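Sugar kinase, pfkB family (Thermotoga maritima, PDB 2AJR) probably transfers phosphate from ATP to a sugar phosphate, possibly fructose 1-phosphate, as a magnesium-binding member of the PfkB carbohydrate kinase family. Local coordinates at residues E30-N35 against I108-E113; P203-N208 against S237-E242; T71-G76 against V98-E103. All blocks are in the same frame, centred on the assembly; numbering follows the deposited sequence.

From the N terminus, the loop 30-35 after strand 22-28 opens contact 1. Contact 3 is nested within it: strand 68-75 leads through helix 76-89 and returns in strand 93-100, closing on its neighbour before strand 105-112 brings the chain back to 30-35. Contact 2 follows in series, with loop 203-208 and strand 236-241 closing a loop that contains helix 220-233. Contacts 2 and 3 both reach the large mixed sheet, on opposite sides of the chain's centre and about 29 Å apart between contact centres. Contact 1 ties loop 30-35 to strand 105-112 of the separate four-stranded sheet. No two contacts touch; contacts 1 and 2 come nearest, about 10 Å between nearest atoms.

Contact 1 of 3, residues E30-N35 against I108-E113; sequences EDFQVN and IEIIDE
Asp112, the last residue of strand 105-112, holds the loop 30-35 by its carboxylate. OD1 accepts from Asp31 N at 3.1 Å and OD2 from Phe32 N at 3.0 Å, both donors standing above the carboxylate plane, by 44° and 60°. CG, anti to the backbone N (chi1 180°), stands on the side of the loop, and the two oxygens take successive amides. One water donates to Asp112 OD2 at 2.8 Å and also to Phe32 O, bridging the same pair again. Two residues back along the strand, Ile110 lies across the Phe32 side chain at about a right angle. Its CG2 makes a CH-pi contact over one ring face, 3.7 Å from the centroid, while Ile110 CD1 meets CZ of Phe32 at 3.6 Å. The strand belongs to the four-stranded sheet that in PfkB-family kinases commonly serves as the lid and as a dimer surface; here Phe32 also packs on Val34 of the second subunit. Behind this first shell, Asn115 ND2 bonds both Asp112 OD2 and Asp31 OD1, and Lys114 forms a salt bridge with Asp31 OD2. Next along the chain, Glu113 OE2 hydrogen-bonds NE2 of His267, a residue of the magnesium site.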
ATOM      1  N   GLU A  30      -3.924   7.123  14.970  1.00 34.53           N
ATOM      2  CA  GLU A  30      -4.348   8.343  15.643  1.00 36.29           C
ATOM      3  C   GLU A  30      -3.251   9.425  15.521  1.00 35.49           C
ATOM      4  O   GLU A  30      -2.060   9.141  15.704  1.00 33.03           O
ATOM      5  CB  GLU A  30      -4.702   8.034  17.110  1.00 35.74           C
ATOM      6  CG  GLU A  30      -5.818   6.961  17.235  1.00 38.35           C
ATOM      7  CD  GLU A  30      -6.728   7.128  18.466  1.00 39.87           C
ATOM      8  OE1 GLU A  30      -6.222   7.524  19.547  1.00 37.29           O
ATOM      9  OE2 GLU A  30      -7.952   6.848  18.344  1.00 38.60           O
ATOM     10  N   ASP A  31      -3.678  10.658  15.216  1.00 35.10           N
ATOM     11  CA  ASP A  31      -2.782  11.802  14.963  1.00 34.35           C
ATOM     12  C   ASP A  31      -1.841  11.509  13.826  1.00 31.76           C
ATOM     13  O   ASP A  31      -0.640  11.684  13.928  1.00 30.59           O
ATOM     14  CB  ASP A  31      -2.009  12.234  16.215  1.00 34.82           C
ATOM     15  CG  ASP A  31      -2.887  12.961  17.220  1.00 41.26           C
ATOM     16  OD1 ASP A  31      -3.686  13.842  16.813  1.00 46.68           O
ATOM     17  OD2 ASP A  31      -2.778  12.645  18.422  1.00 46.66           O
ATOM     18  N   PHE A  32      -2.420  11.065  12.725  1.00 31.87           N
ATOM     19  CA  PHE A  32      -1.668  10.848  11.516  1.00 31.12           C
ATOM     20  C   PHE A  32      -1.262  12.195  10.930  1.00 31.30           C
ATOM     21  O   PHE A  32      -2.113  13.064  10.641  1.00 30.76           O
ATOM     22  CB  PHE A  32      -2.512  10.068  10.517  1.00 31.34           C
ATOM     23  CG  PHE A  32      -1.836   9.852   9.193  1.00 34.45           C
ATOM     24  CD1 PHE A  32      -0.581   9.255   9.127  1.00 33.58           C
ATOM     25  CD2 PHE A  32      -2.463  10.228   8.011  1.00 36.03           C
ATOM     26  CE1 PHE A  32       0.045   9.050   7.905  1.00 35.61           C
ATOM     27  CE2 PHE A  32      -1.857  10.011   6.781  1.00 34.98           C
ATOM     28  CZ  PHE A  32      -0.595   9.426   6.726  1.00 35.99           C
ATOM     29  N   GLN A  33       0.044  12.370  10.776  1.00 31.05           N
ATOM     30  CA  GLN A  33       0.584  13.522  10.090  1.00 31.76           C
ATOM     31  C   GLN A  33       1.676  13.107   9.116  1.00 31.14           C
ATOM     32  O   GLN A  33       2.261  12.031   9.198  1.00 31.31           O
ATOM     33  CB  GLN A  33       1.117  14.572  11.077  1.00 32.54           C
ATOM     34  CG  GLN A  33       0.045  15.177  12.014  1.00 40.31           C
ATOM     35  CD  GLN A  33      -1.108  15.880  11.262  1.00 49.47           C
ATOM     36  OE1 GLN A  33      -0.995  16.209  10.072  1.00 54.61           O
ATOM     37  NE2 GLN A  33      -2.219  16.106  11.964  1.00 49.08           N
ATOM     38  N   VAL A  34       1.931  14.014   8.196  1.00 30.71           N
ATOM     39  CA  VAL A  34       2.776  13.796   7.052  1.00 29.19           C
ATOM     40  C   VAL A  34       4.243  13.909   7.477  1.00 28.06           C
ATOM     41  O   VAL A  34       4.550  14.572   8.460  1.00 29.62           O
ATOM     42  CB  VAL A  34       2.364  14.840   5.971  1.00 28.78           C
ATOM     43  CG1 VAL A  34       3.567  15.567   5.374  1.00 29.82           C
ATOM     44  CG2 VAL A  34       1.481  14.177   4.946  1.00 29.09           C
ATOM     45  N   ASN A  35       5.135  13.241   6.758  1.00 26.99           N
ATOM     46  CA  ASN A  35       6.582  13.309   7.035  1.00 29.04           C
ATOM     47  C   ASN A  35       7.003  12.666   8.375  1.00 29.44           C
ATOM     48  O   ASN A  35       7.872  13.186   9.066  1.00 28.38           O
ATOM     49  CB  ASN A  35       7.070  14.770   6.980  1.00 28.01           C
ATOM     50  CG  ASN A  35       8.562  14.892   6.665  1.00 26.29           C
ATOM     51  OD1 ASN A  35       9.148  14.059   5.977  1.00 25.60           O
ATOM     52  ND2 ASN A  35       9.169  15.951   7.154  1.00 20.19           N
ATOM     53  N   ILE A 108      -5.432   2.374  -0.546  1.00 35.73           N
ATOM     54  CA  ILE A 108      -4.987   2.597   0.829  1.00 35.68           C
ATOM     55  C   ILE A 108      -5.840   3.672   1.494  1.00 35.52           C
ATOM     56  O   ILE A 108      -6.031   4.741   0.939  1.00 38.15           O
ATOM     57  CB  ILE A 108      -3.492   2.987   0.860  1.00 35.35           C
ATOM     58  CG1 ILE A 108      -2.641   1.786   0.405  1.00 34.25           C
ATOM     59  CG2 ILE A 108      -3.091   3.445   2.243  1.00 31.80           C
ATOM     60  CD1 ILE A 108      -1.206   2.099   0.135  1.00 34.86           C
ATOM     61  N   GLU A 109      -6.382   3.359   2.666  1.00 35.68           N
ATOM     62  CA  GLU A 109      -7.175   4.309   3.439  1.00 35.04           C
ATOM     63  C   GLU A 109      -6.581   4.390   4.842  1.00 34.06           C
ATOM     64  O   GLU A 109      -6.519   3.397   5.552  1.00 34.38           O
ATOM     65  CB  GLU A 109      -8.645   3.887   3.492  1.00 35.85           C
ATOM     66  CG  GLU A 109      -9.332   3.705   2.109  1.00 36.34           C
ATOM     67  CD  GLU A 109      -9.269   2.264   1.589  1.00 36.86           C
ATOM     68  OE1 GLU A 109      -9.053   1.345   2.403  1.00 38.65           O
ATOM     69  OE2 GLU A 109      -9.435   2.040   0.374  1.00 40.47           O
ATOM     70  N   ILE A 110      -6.092   5.569   5.200  1.00 33.38           N
ATOM     71  CA  ILE A 110      -5.565   5.837   6.529  1.00 32.26           C
ATOM     72  C   ILE A 110      -6.631   6.614   7.306  1.00 32.92           C
ATOM     73  O   ILE A 110      -7.075   7.675   6.882  1.00 31.89           O
ATOM     74  CB  ILE A 110      -4.247   6.631   6.443  1.00 32.31           C
ATOM     75  CG1 ILE A 110      -3.226   5.848   5.602  1.00 31.77           C
ATOM     76  CG2 ILE A 110      -3.698   6.918   7.852  1.00 24.40           C
ATOM     77  CD1 ILE A 110      -2.099   6.673   5.046  1.00 31.88           C
ATOM     78  N   ILE A 111      -7.070   6.057   8.426  1.00 34.22           N
ATOM     79  CA  ILE A 111      -8.212   6.595   9.162  1.00 34.18           C
ATOM     80  C   ILE A 111      -7.729   7.034  10.518  1.00 34.36           C
ATOM     81  O   ILE A 111      -7.157   6.232  11.251  1.00 34.52           O
ATOM     82  CB  ILE A 111      -9.315   5.553   9.266  1.00 33.79           C
ATOM     83  CG1 ILE A 111      -9.851   5.258   7.847  1.00 37.90           C
ATOM     84  CG2 ILE A 111     -10.421   6.034  10.161  1.00 35.12           C
ATOM     85  CD1 ILE A 111     -10.823   4.105   7.752  1.00 36.80           C
ATOM     86  N   ASP A 112      -7.899   8.327  10.809  1.00 36.94           N
ATOM     87  CA  ASP A 112      -7.469   8.934  12.084  1.00 38.84           C
ATOM     88  C   ASP A 112      -8.739   9.286  12.869  1.00 39.77           C
ATOM     89  O   ASP A 112      -9.364  10.325  12.639  1.00 40.96           O
ATOM     90  CB  ASP A 112      -6.601  10.180  11.821  1.00 37.18           C
ATOM     91  CG  ASP A 112      -6.124  10.871  13.103  1.00 40.11           C
ATOM     92  OD1 ASP A 112      -6.572  10.517  14.224  1.00 37.66           O
ATOM     93  OD2 ASP A 112      -5.271  11.786  12.982  1.00 42.98           O
ATOM     94  N   GLU A 113      -9.120   8.404  13.783  1.00 41.66           N
ATOM     95  CA  GLU A 113     -10.416   8.509  14.462  1.00 43.67           C
ATOM     96  C   GLU A 113     -10.467   9.684  15.438  1.00 43.39           C
ATOM     97  O   GLU A 113     -11.538  10.237  15.676  1.00 44.16           O
ATOM     98  CB  GLU A 113     -10.738   7.208  15.210  1.00 44.55           C
ATOM     99  CG  GLU A 113     -12.162   6.721  14.969  1.00 49.08           C
ATOM    100  CD  GLU A 113     -12.634   5.719  16.005  1.00 46.82           C
ATOM    101  OE1 GLU A 113     -11.786   5.146  16.737  1.00 48.61           O
ATOM    102  OE2 GLU A 113     -13.869   5.514  16.076  1.00 55.41           O
TER
HETATM  103  O   HOH W   1      -4.979  13.189  10.613  1.00 37.89           O

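Contact 2 of 3, residues P203-N208 against S237-E242; sequences PDLRGN and SVVSYE
Where Pro203 packs on strand 236-241, each segment carries a flat group with one face covered from its own chain: the Arg206 guanidinium has Asp204 OD1 over the centre of one face, 3.1 Å above the plane, and the Tyr241 ring has Glu242 CG 3.6 Å above the centre of one face. The first pairing is a salt bridge by charge, since no N-H points at the oxygen; NH2 of Arg206 has a long, weak ion pair with Glu182. The same OD1 of Asp204 accepts from Arg206 N at 3.2 Å, forming an Asx turn, so one oxygen holds both the backbone and the charged end of Arg206. A type II beta turn from Leu205 to Asn208 overlaps it, closed by Asn208 N to Leu205 O, with Gly207 taking the positive phi of its third position. Across the contact, Pro203 CD sits 3.1 Å from Val238 O and 4.1 Å from CG2 of Val239. Leu205, the first residue of the turn, points its CB toward the strand. Its CD1 lies 4.0 Å from Val239 CG1 and 3.7 Å from Ser240 O, and the Leu205 and Val239 side chains cross obliquely. Val239 thus touches the loop with both methyls, CG1 standing anti to the backbone N (chi1 176°). No hydrogen bond links the two segments; Ser240 OG turns instead to Asp246. Helix 220-233 packs on this apolar patch, with Leu230 on Pro203 and Tyr223 on both Leu205 and Val239. This is an alpha/beta arrangement of the ribokinase-like fold, the loop after strand 200-201 seated on parallel strand 236-241 beneath their connecting helix.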
ATOM      1  N   PRO A 203     -26.064   8.775  -8.072  1.00 34.49           N
ATOM      2  CA  PRO A 203     -24.808   9.276  -8.578  1.00 35.03           C
ATOM      3  C   PRO A 203     -23.773   9.420  -7.475  1.00 36.13           C
ATOM      4  O   PRO A 203     -24.117   9.748  -6.340  1.00 35.36           O
ATOM      5  CB  PRO A 203     -25.166  10.650  -9.142  1.00 32.54           C
ATOM      6  CG  PRO A 203     -26.622  10.689  -9.200  1.00 35.70           C
ATOM      7  CD  PRO A 203     -27.133   9.778  -8.174  1.00 36.65           C
ATOM      8  N   ASP A 204     -22.525   9.149  -7.830  1.00 36.39           N
ATOM      9  CA  ASP A 204     -21.404   9.322  -6.947  1.00 37.95           C
ATOM     10  C   ASP A 204     -20.846  10.711  -7.192  1.00 38.31           C
ATOM     11  O   ASP A 204     -20.223  10.957  -8.212  1.00 39.53           O
ATOM     12  CB  ASP A 204     -20.339   8.278  -7.244  1.00 37.56           C
ATOM     13  CG  ASP A 204     -19.103   8.445  -6.385  1.00 43.18           C
ATOM     14  OD1 ASP A 204     -19.125   9.250  -5.409  1.00 40.38           O
ATOM     15  OD2 ASP A 204     -18.114   7.746  -6.686  1.00 44.22           O
ATOM     16  N   LEU A 205     -21.058  11.610  -6.244  1.00 38.60           N
ATOM     17  CA  LEU A 205     -20.693  12.988  -6.434  1.00 38.42           C
ATOM     18  C   LEU A 205     -19.409  13.355  -5.737  1.00 41.18           C
ATOM     19  O   LEU A 205     -18.962  14.491  -5.873  1.00 40.92           O
ATOM     20  CB  LEU A 205     -21.824  13.882  -5.967  1.00 37.78           C
ATOM     21  CG  LEU A 205     -23.117  13.728  -6.761  1.00 37.28           C
ATOM     22  CD1 LEU A 205     -24.224  14.515  -6.085  1.00 38.34           C
ATOM     23  CD2 LEU A 205     -22.925  14.167  -8.225  1.00 36.09           C
ATOM     24  N   ARG A 206     -18.789  12.400  -5.041  1.00 42.89           N
ATOM     25  CA  ARG A 206     -17.526  12.645  -4.346  1.00 47.56           C
ATOM     26  C   ARG A 206     -16.464  13.252  -5.246  1.00 47.07           C
ATOM     27  O   ARG A 206     -16.073  12.665  -6.261  1.00 45.01           O
ATOM     28  CB  ARG A 206     -16.962  11.350  -3.725  1.00 49.08           C
ATOM     29  CG  ARG A 206     -17.106  11.285  -2.206  1.00 55.95           C
ATOM     30  CD  ARG A 206     -17.009   9.845  -1.654  1.00 58.28           C
ATOM     31  NE  ARG A 206     -18.273   9.110  -1.826  1.00 68.78           N
ATOM     32  CZ  ARG A 206     -18.458   8.022  -2.587  1.00 72.97           C
ATOM     33  NH1 ARG A 206     -17.455   7.469  -3.288  1.00 75.04           N
ATOM     34  NH2 ARG A 206     -19.677   7.472  -2.643  1.00 71.31           N
ATOM     35  N   GLY A 207     -15.982  14.422  -4.846  1.00 49.48           N
ATOM     36  CA  GLY A 207     -14.901  15.115  -5.546  1.00 51.06           C
ATOM     37  C   GLY A 207     -15.289  15.705  -6.888  1.00 51.69           C
ATOM     38  O   GLY A 207     -14.417  15.971  -7.718  1.00 52.31           O
ATOM     39  N   ASN A 208     -16.591  15.910  -7.107  1.00 51.85           N
ATOM     40  CA  ASN A 208     -17.076  16.405  -8.392  1.00 50.17           C
ATOM     41  C   ASN A 208     -17.018  17.916  -8.498  1.00 49.54           C
ATOM     42  O   ASN A 208     -17.474  18.626  -7.616  1.00 45.14           O
ATOM     43  CB  ASN A 208     -18.506  15.961  -8.684  1.00 47.97           C
ATOM     44  CG  ASN A 208     -18.959  16.385 -10.071  1.00 44.84           C
ATOM     45  OD1 ASN A 208     -18.477  15.872 -11.081  1.00 51.32           O
ATOM     46  ND2 ASN A 208     -19.846  17.355 -10.128  1.00 32.39           N
ATOM     47  N   SER A 237     -34.253   8.299  -8.329  1.00 34.41           N
ATOM     48  CA  SER A 237     -32.920   8.848  -8.222  1.00 34.59           C
ATOM     49  C   SER A 237     -32.654   9.177  -6.764  1.00 33.82           C
ATOM     50  O   SER A 237     -33.539   9.659  -6.074  1.00 33.77           O
ATOM     51  CB  SER A 237     -32.784  10.094  -9.094  1.00 35.31           C
ATOM     52  OG  SER A 237     -33.676  11.114  -8.703  1.00 36.55           O
ATOM     53  N   VAL A 238     -31.446   8.875  -6.294  1.00 33.82           N
ATOM     54  CA  VAL A 238     -31.031   9.199  -4.936  1.00 32.09           C
ATOM     55  C   VAL A 238     -29.766  10.026  -5.050  1.00 32.21           C
ATOM     56  O   VAL A 238     -28.744   9.537  -5.521  1.00 30.06           O
ATOM     57  CB  VAL A 238     -30.735   7.961  -4.097  1.00 33.78           C
ATOM     58  CG1 VAL A 238     -30.373   8.388  -2.657  1.00 37.71           C
ATOM     59  CG2 VAL A 238     -31.916   7.008  -4.099  1.00 27.19           C
ATOM     60  N   VAL A 239     -29.857  11.289  -4.632  1.00 33.23           N
ATOM     61  CA  VAL A 239     -28.786  12.261  -4.824  1.00 32.82           C
ATOM     62  C   VAL A 239     -28.319  12.818  -3.494  1.00 33.55           C
ATOM     63  O   VAL A 239     -29.117  13.268  -2.687  1.00 32.01           O
ATOM     64  CB  VAL A 239     -29.247  13.415  -5.735  1.00 33.42           C
ATOM     65  CG1 VAL A 239     -28.179  14.462  -5.839  1.00 28.27           C
ATOM     66  CG2 VAL A 239     -29.629  12.875  -7.122  1.00 31.19           C
ATOM     67  N   SER A 240     -27.005  12.795  -3.282  1.00 35.95           N
ATOM     68  CA  SER A 240     -26.431  13.194  -2.015  1.00 35.11           C
ATOM     69  C   SER A 240     -26.315  14.671  -1.937  1.00 36.21           C
ATOM     70  O   SER A 240     -25.985  15.344  -2.926  1.00 38.46           O
ATOM     71  CB  SER A 240     -25.067  12.593  -1.807  1.00 31.56           C
ATOM     72  OG  SER A 240     -25.249  11.239  -1.493  1.00 46.69           O
ATOM     73  N   TYR A 241     -26.561  15.154  -0.726  1.00 35.47           N
ATOM     74  CA  TYR A 241     -26.547  16.555  -0.438  1.00 35.02           C
ATOM     75  C   TYR A 241     -25.951  16.777   0.943  1.00 34.75           C
ATOM     76  O   TYR A 241     -26.449  16.254   1.934  1.00 35.73           O
ATOM     77  CB  TYR A 241     -27.967  17.070  -0.507  1.00 33.91           C
ATOM     78  CG  TYR A 241     -28.050  18.522  -0.215  1.00 37.40           C
ATOM     79  CD1 TYR A 241     -27.485  19.458  -1.089  1.00 34.42           C
ATOM     80  CD2 TYR A 241     -28.682  18.980   0.947  1.00 35.31           C
ATOM     81  CE1 TYR A 241     -27.565  20.814  -0.820  1.00 36.88           C
ATOM     82  CE2 TYR A 241     -28.760  20.329   1.221  1.00 38.97           C
ATOM     83  CZ  TYR A 241     -28.204  21.238   0.340  1.00 36.98           C
ATOM     84  OH  TYR A 241     -28.295  22.562   0.624  1.00 40.26           O
ATOM     85  N   GLU A 242     -24.866  17.536   0.985  1.00 35.26           N
ATOM     86  CA  GLU A 242     -24.188  17.904   2.229  1.00 36.21           C
ATOM     87  C   GLU A 242     -23.823  16.699   3.094  1.00 36.51           C
ATOM     88  O   GLU A 242     -24.008  16.713   4.305  1.00 32.74           O
ATOM     89  CB  GLU A 242     -25.019  18.909   3.011  1.00 36.31           C
ATOM     90  CG  GLU A 242     -25.217  20.220   2.269  1.00 44.87           C
ATOM     91  CD  GLU A 242     -23.919  21.006   2.093  1.00 52.05           C
ATOM     92  OE1 GLU A 242     -23.596  21.401   0.953  1.00 63.33           O
ATOM     93  OE2 GLU A 242     -23.221  21.245   3.098  1.00 60.45           O
TER

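Contact 3 of 3, residues T71-G76 against V98-E103; sequences TGFVGG and VYVEGE
Val74 O is gripped twice from strand 93-100: Val100 N donates to it at 2.8 Å, nearly along the C=O axis, and CA of Tyr99 adds a CA-H...O contact at 3.3 Å. The two strands are parallel neighbours in the beta-alpha-beta unit 68-75, 76-89, 93-100, at the margin of the large sheet of this ribokinase-like fold. Val98 N to Gly72 O and Val74 N to Val98 O continue the ladder. On one sheet face the Phe73 and Val98 side chains lie side by side, Val98 CG1 in plane at the edge of the ring. Val100 crosses Phe73 at about a right angle, its CG1 3.7 Å from CD1 of Phe73, and helix 130-144 covers this face, with Phe136 meeting the Phe73 ring. On the other face Val74 CG2, set between the backbone N and carbonyl carbon (chi1 -57° for CG1), sits over the Tyr99 ring, 3.6 Å from its centroid and offset toward the rim. At Gly75 the backbones stay close: a CB there would collide with Val100 O and Gly102 O. The Glu103 chain, bent at chi2 (-74°), swings its carboxylate back to the start of helix 76-89, where OE2 accepts from Tyr77 N and OE1 from Met78 N. An alanine in place of Glu103 would probably leave those two amides without their acceptor and loosen the helix start. Glu103 OE2 also rests 3.5 Å from Gly76 CA, while Gly76 N donates to a water at 2.9 Å.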
ATOM      1  N   THR A  71     -19.183 -10.091 -10.687  1.00 30.82           N
ATOM      2  CA  THR A  71     -18.351 -10.086 -11.882  1.00 29.46           C
ATOM      3  C   THR A  71     -17.546  -8.778 -12.069  1.00 29.29           C
ATOM      4  O   THR A  71     -17.743  -7.807 -11.338  1.00 26.85           O
ATOM      5  CB  THR A  71     -19.191 -10.379 -13.140  1.00 28.97           C
ATOM      6  OG1 THR A  71     -18.301 -10.727 -14.212  1.00 29.83           O
ATOM      7  CG2 THR A  71     -20.029  -9.182 -13.515  1.00 23.34           C
ATOM      8  N   GLY A  72     -16.642  -8.791 -13.055  1.00 28.04           N
ATOM      9  CA  GLY A  72     -15.653  -7.736 -13.247  1.00 29.04           C
ATOM     10  C   GLY A  72     -14.325  -8.251 -13.801  1.00 29.57           C
ATOM     11  O   GLY A  72     -14.261  -9.317 -14.415  1.00 30.24           O
ATOM     12  N   PHE A  73     -13.256  -7.489 -13.588  1.00 29.31           N
ATOM     13  CA  PHE A  73     -11.926  -7.922 -13.997  1.00 29.22           C
ATOM     14  C   PHE A  73     -11.050  -8.065 -12.767  1.00 28.41           C
ATOM     15  O   PHE A  73     -11.094  -7.224 -11.897  1.00 30.32           O
ATOM     16  CB  PHE A  73     -11.286  -6.910 -14.944  1.00 29.43           C
ATOM     17  CG  PHE A  73     -12.080  -6.646 -16.183  1.00 30.06           C
ATOM     18  CD1 PHE A  73     -12.158  -7.601 -17.185  1.00 32.75           C
ATOM     19  CD2 PHE A  73     -12.735  -5.442 -16.361  1.00 29.19           C
ATOM     20  CE1 PHE A  73     -12.895  -7.368 -18.338  1.00 28.55           C
ATOM     21  CE2 PHE A  73     -13.476  -5.205 -17.518  1.00 34.48           C
ATOM     22  CZ  PHE A  73     -13.554  -6.177 -18.503  1.00 30.23           C
ATOM     23  N   VAL A  74     -10.255  -9.127 -12.697  1.00 27.57           N
ATOM     24  CA  VAL A  74      -9.254  -9.260 -11.664  1.00 27.62           C
ATOM     25  C   VAL A  74      -7.977  -9.676 -12.337  1.00 27.57           C
ATOM     26  O   VAL A  74      -8.005 -10.226 -13.443  1.00 27.55           O
ATOM     27  CB  VAL A  74      -9.642 -10.311 -10.624  1.00 29.46           C
ATOM     28  CG1 VAL A  74     -10.985  -9.958 -10.002  1.00 32.24           C
ATOM     29  CG2 VAL A  74      -9.661 -11.717 -11.247  1.00 26.50           C
ATOM     30  N   GLY A  75      -6.846  -9.432 -11.685  1.00 28.20           N
ATOM     31  CA  GLY A  75      -5.585  -9.887 -12.266  1.00 29.73           C
ATOM     32  C   GLY A  75      -4.430  -9.992 -11.314  1.00 29.01           C
ATOM     33  O   GLY A  75      -4.447  -9.402 -10.246  1.00 30.08           O
ATOM     34  N   GLY A  76      -3.415 -10.742 -11.725  1.00 30.91           N
ATOM     35  CA  GLY A  76      -2.177 -10.882 -10.961  1.00 32.50           C
ATOM     36  C   GLY A  76      -2.296 -11.394  -9.539  1.00 33.77           C
ATOM     37  O   GLY A  76      -3.265 -12.056  -9.175  1.00 35.71           O
ATOM     38  N   VAL A  98     -13.488 -12.044 -15.222  1.00 29.89           N
ATOM     39  CA  VAL A  98     -12.543 -12.260 -16.303  1.00 29.87           C
ATOM     40  C   VAL A  98     -11.150 -11.913 -15.788  1.00 31.39           C
ATOM     41  O   VAL A  98     -10.923 -10.801 -15.284  1.00 32.63           O
ATOM     42  CB  VAL A  98     -12.874 -11.380 -17.501  1.00 31.31           C
ATOM     43  CG1 VAL A  98     -11.704 -11.334 -18.477  1.00 26.44           C
ATOM     44  CG2 VAL A  98     -14.135 -11.882 -18.150  1.00 31.48           C
ATOM     45  N   TYR A  99     -10.230 -12.863 -15.924  1.00 31.90           N
ATOM     46  CA  TYR A  99      -8.864 -12.713 -15.456  1.00 33.24           C
ATOM     47  C   TYR A  99      -8.031 -12.008 -16.501  1.00 33.83           C
ATOM     48  O   TYR A  99      -8.000 -12.432 -17.642  1.00 36.31           O
ATOM     49  CB  TYR A  99      -8.271 -14.083 -15.125  1.00 33.71           C
ATOM     50  CG  TYR A  99      -8.841 -14.593 -13.828  1.00 37.36           C
ATOM     51  CD1 TYR A  99     -10.122 -15.124 -13.781  1.00 32.14           C
ATOM     52  CD2 TYR A  99      -8.127 -14.490 -12.637  1.00 39.62           C
ATOM     53  CE1 TYR A  99     -10.674 -15.549 -12.600  1.00 37.28           C
ATOM     54  CE2 TYR A  99      -8.677 -14.935 -11.439  1.00 40.85           C
ATOM     55  CZ  TYR A  99      -9.957 -15.455 -11.437  1.00 36.09           C
ATOM     56  OH  TYR A  99     -10.529 -15.899 -10.280  1.00 43.06           O
ATOM     57  N   VAL A 100      -7.363 -10.936 -16.102  1.00 33.33           N
ATOM     58  CA  VAL A 100      -6.613 -10.105 -17.024  1.00 33.43           C
ATOM     59  C   VAL A 100      -5.136 -10.133 -16.650  1.00 34.79           C
ATOM     60  O   VAL A 100      -4.775 -10.572 -15.568  1.00 35.96           O
ATOM     61  CB  VAL A 100      -7.159  -8.640 -17.042  1.00 34.16           C
ATOM     62  CG1 VAL A 100      -8.594  -8.609 -17.511  1.00 33.31           C
ATOM     63  CG2 VAL A 100      -7.064  -7.972 -15.658  1.00 28.88           C
ATOM     64  N   GLU A 101      -4.295  -9.694 -17.578  1.00 38.58           N
ATOM     65  CA  GLU A 101      -2.858  -9.564 -17.360  1.00 40.57           C
ATOM     66  C   GLU A 101      -2.737  -8.248 -16.621  1.00 41.82           C
ATOM     67  O   GLU A 101      -3.340  -7.264 -17.024  1.00 46.66           O
ATOM     68  CB  GLU A 101      -2.132  -9.535 -18.726  1.00 42.38           C
ATOM     69  CG  GLU A 101      -0.625  -9.905 -18.751  1.00 42.77           C
ATOM     70  CD  GLU A 101      -0.335 -11.358 -18.352  1.00 58.20           C
ATOM     71  OE1 GLU A 101      -0.783 -12.285 -19.069  1.00 66.46           O
ATOM     72  OE2 GLU A 101       0.361 -11.581 -17.326  1.00 59.31           O
ATOM     73  N   GLY A 102      -2.026  -8.202 -15.510  1.00 42.56           N
ATOM     74  CA  GLY A 102      -1.930  -6.933 -14.767  1.00 40.95           C
ATOM     75  C   GLY A 102      -2.553  -7.072 -13.403  1.00 41.27           C
ATOM     76  O   GLY A 102      -3.335  -7.979 -13.171  1.00 43.17           O
ATOM     77  N   GLU A 103      -2.209  -6.162 -12.504  1.00 39.50           N
ATOM     78  CA  GLU A 103      -2.599  -6.282 -11.108  1.00 38.92           C
ATOM     79  C   GLU A 103      -3.918  -5.595 -10.767  1.00 36.03           C
ATOM     80  O   GLU A 103      -4.140  -4.441 -11.132  1.00 37.24           O
ATOM     81  CB  GLU A 103      -1.496  -5.716 -10.219  1.00 39.30           C
ATOM     82  CG  GLU A 103      -0.196  -6.524 -10.271  1.00 44.05           C
ATOM     83  CD  GLU A 103      -0.260  -7.862  -9.519  1.00 41.76           C
ATOM     84  OE1 GLU A 103      -1.018  -7.955  -8.534  1.00 47.23           O
ATOM     85  OE2 GLU A 103       0.463  -8.808  -9.913  1.00 42.62           O
TER
HETATM   86  O   HOH W   2      -3.868 -12.405 -14.099  1.00 38.44           O